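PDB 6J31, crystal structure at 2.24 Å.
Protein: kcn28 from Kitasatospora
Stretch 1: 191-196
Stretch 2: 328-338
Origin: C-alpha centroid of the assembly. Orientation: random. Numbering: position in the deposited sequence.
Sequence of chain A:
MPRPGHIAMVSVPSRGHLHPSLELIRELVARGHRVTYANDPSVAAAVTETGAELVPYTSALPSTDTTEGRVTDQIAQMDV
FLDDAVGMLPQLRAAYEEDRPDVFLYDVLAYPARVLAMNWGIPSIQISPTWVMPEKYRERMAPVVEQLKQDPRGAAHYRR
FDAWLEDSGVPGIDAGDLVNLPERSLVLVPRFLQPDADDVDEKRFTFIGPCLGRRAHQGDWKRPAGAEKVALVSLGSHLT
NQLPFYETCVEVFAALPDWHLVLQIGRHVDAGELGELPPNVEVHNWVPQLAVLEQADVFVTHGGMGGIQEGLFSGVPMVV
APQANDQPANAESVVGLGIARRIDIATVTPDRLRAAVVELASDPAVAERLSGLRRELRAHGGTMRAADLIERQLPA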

# COMPACT_ATOMS: atom_id res chain seq x y z
N ARG A 191 3.25 -5.97 12.58
CA ARG A 191 4.20 -5.15 13.32
C ARG A 191 5.63 -5.33 12.80
O ARG A 191 6.43 -4.39 12.86
CB ARG A 191 4.12 -5.44 14.83
CG ARG A 191 4.91 -6.65 15.31
CD ARG A 191 4.89 -6.85 16.84
NE ARG A 191 3.56 -6.72 17.44
CZ ARG A 191 3.11 -5.62 18.02
NH1 ARG A 191 3.87 -4.53 18.09
NH2 ARG A 191 1.88 -5.60 18.53
N PHE A 192 5.96 -6.51 12.27
CA PHE A 192 7.32 -6.71 11.77
C PHE A 192 7.59 -6.00 10.45
O PHE A 192 8.73 -6.03 9.98
CB PHE A 192 7.64 -8.21 11.65
CG PHE A 192 6.78 -8.98 10.68
CD1 PHE A 192 6.98 -8.87 9.32
CD2 PHE A 192 5.81 -9.85 11.15
CE1 PHE A 192 6.19 -9.59 8.43
CE2 PHE A 192 5.02 -10.57 10.26
CZ PHE A 192 5.21 -10.44 8.90
N LEU A 193 6.57 -5.39 9.83
CA LEU A 193 6.76 -4.54 8.66
C LEU A 193 6.64 -3.06 8.99
O LEU A 193 6.67 -2.23 8.07
CB LEU A 193 5.76 -4.90 7.55
CG LEU A 193 5.95 -6.25 6.86
CD1 LEU A 193 5.00 -6.42 5.68
CD2 LEU A 193 7.41 -6.42 6.42
N GLN A 194 6.55 -2.71 10.27
CA GLN A 194 6.47 -1.32 10.71
C GLN A 194 7.82 -0.88 11.23
O GLN A 194 8.28 -1.41 12.25
CB GLN A 194 5.40 -1.16 11.79
CG GLN A 194 5.47 0.17 12.55
CD GLN A 194 4.94 1.34 11.73
OE1 GLN A 194 3.81 1.31 11.25
NE2 GLN A 194 5.75 2.38 11.58
N PRO A 195 8.49 0.06 10.58
CA PRO A 195 9.75 0.57 11.13
C PRO A 195 9.50 1.27 12.46
O PRO A 195 8.49 1.95 12.64
CB PRO A 195 10.25 1.54 10.06
CG PRO A 195 9.48 1.21 8.82
CD PRO A 195 8.17 0.66 9.28
N ASP A 196 10.43 1.06 13.40
CA ASP A 196 10.37 1.66 14.73
C ASP A 196 9.02 1.40 15.40
O ASP A 196 8.38 2.31 15.94
CB ASP A 196 10.66 3.16 14.67
CG ASP A 196 12.06 3.46 14.18
OD1 ASP A 196 13.02 2.86 14.70
OD2 ASP A 196 12.20 4.30 13.26
N PRO A 328 12.16 2.11 0.33
CA PRO A 328 13.46 1.86 0.99
C PRO A 328 13.32 1.23 2.36
O PRO A 328 14.02 0.26 2.66
CB PRO A 328 14.09 3.25 1.06
CG PRO A 328 13.40 4.05 0.03
CD PRO A 328 11.99 3.54 0.04
N ALA A 329 12.41 1.73 3.20
CA ALA A 329 12.20 1.13 4.51
C ALA A 329 11.65 -0.29 4.38
O ALA A 329 12.06 -1.19 5.12
CB ALA A 329 11.27 2.00 5.35
N ASN A 330 10.74 -0.51 3.42
CA ASN A 330 10.20 -1.85 3.22
C ASN A 330 11.29 -2.83 2.82
O ASN A 330 11.29 -3.99 3.26
CB ASN A 330 9.10 -1.83 2.15
CG ASN A 330 7.85 -1.10 2.60
OD1 ASN A 330 7.70 -0.75 3.77
ND2 ASN A 330 6.92 -0.89 1.67
N ALA A 331 12.24 -2.38 1.99
CA ALA A 331 13.37 -3.22 1.62
C ALA A 331 14.22 -3.55 2.85
O ALA A 331 14.70 -4.68 2.99
CB ALA A 331 14.22 -2.51 0.57
N GLU A 332 14.42 -2.57 3.73
CA GLU A 332 15.19 -2.82 4.94
C GLU A 332 14.51 -3.85 5.83
O GLU A 332 15.17 -4.75 6.37
CB GLU A 332 15.39 -1.51 5.71
CG GLU A 332 16.45 -0.59 5.14
CD GLU A 332 17.71 -1.34 4.75
OE1 GLU A 332 18.24 -2.09 5.60
OE2 GLU A 332 18.18 -1.17 3.60
N SER A 333 13.18 -3.76 5.96
CA SER A 333 12.45 -4.67 6.84
C SER A 333 12.60 -6.12 6.40
O SER A 333 12.97 -6.98 7.20
CB SER A 333 10.98 -4.27 6.90
OG SER A 333 10.85 -2.93 7.35
N VAL A 334 12.32 -6.41 5.13
CA VAL A 334 12.37 -7.79 4.66
C VAL A 334 13.81 -8.32 4.66
O VAL A 334 14.04 -9.51 4.91
CB VAL A 334 11.72 -7.93 3.27
CG1 VAL A 334 10.22 -7.79 3.39
CG2 VAL A 334 12.29 -6.90 2.30
N VAL A 335 14.79 -7.46 4.39
CA VAL A 335 16.18 -7.87 4.51
C VAL A 335 16.52 -8.15 5.97
O VAL A 335 17.17 -9.15 6.30
CB VAL A 335 17.11 -6.81 3.90
CG1 VAL A 335 18.54 -6.99 4.39
CG2 VAL A 335 17.04 -6.86 2.39
N GLY A 336 16.06 -7.27 6.87
CA GLY A 336 16.28 -7.49 8.29
C GLY A 336 15.64 -8.76 8.81
O GLY A 336 16.09 -9.32 9.82
N LEU A 337 14.56 -9.21 8.16
CA LEU A 337 13.91 -10.46 8.51
C LEU A 337 14.66 -11.67 7.96
O LEU A 337 14.31 -12.81 8.30
CB LEU A 337 12.47 -10.47 7.99
CG LEU A 337 11.52 -9.42 8.57
CD1 LEU A 337 10.21 -9.40 7.81
CD2 LEU A 337 11.28 -9.63 10.06
N GLY A 338 15.69 -11.45 7.14
CA GLY A 338 16.46 -12.55 6.59
C GLY A 338 15.75 -13.35 5.52
O GLY A 338 15.99 -14.56 5.40
O HOH W 1 8.59 -1.90 6.22

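Arg191 begins a short 3-10 segment and does not reach the helix of the second stretch; its carbonyl O accepts a hydrogen bond from Gln194 N (3.1 Å), closing the turn that presents the next two side chains. Phe192, with chi1 in the p well, meets Leu337 obliquely: its CD1 lies 3.6 Å from Leu337 CD1, the closest approach between the stretches. An aromatic ring suits this place because it offers a broad apolar surface to the leucine methyl.

Leu193 CB points sideways, yet its m,t rotamer brings the end of the side chain nearer the helix. Its CD2 lies 4.2 Å from Ser333 CB, 4.3 Å from Leu337 CD1 and 4.4 Å from Val334 CG1, so this one methyl, CD2, comes near the adjacent Ser333 and Val334 and, about one turn further on, Leu337. No direct hydrogen bond crosses the contact; a water links the two sides instead, donating to Leu193 O (2.7 Å) and Asn330 OD1 (2.8 Å) and accepting from Ser333 OG (2.7 Å). The small serine side chain thus supplies both a carbon for packing and a hydroxyl for the water.

Gln194 turns away, and its NE2 donates to Pro195 O at 3.0 Å. Pro195 points back toward the helix, where its CG packs 4.0 Å from Ala329 CB: a compact ring against a single methyl. Asp196 lies beyond reach.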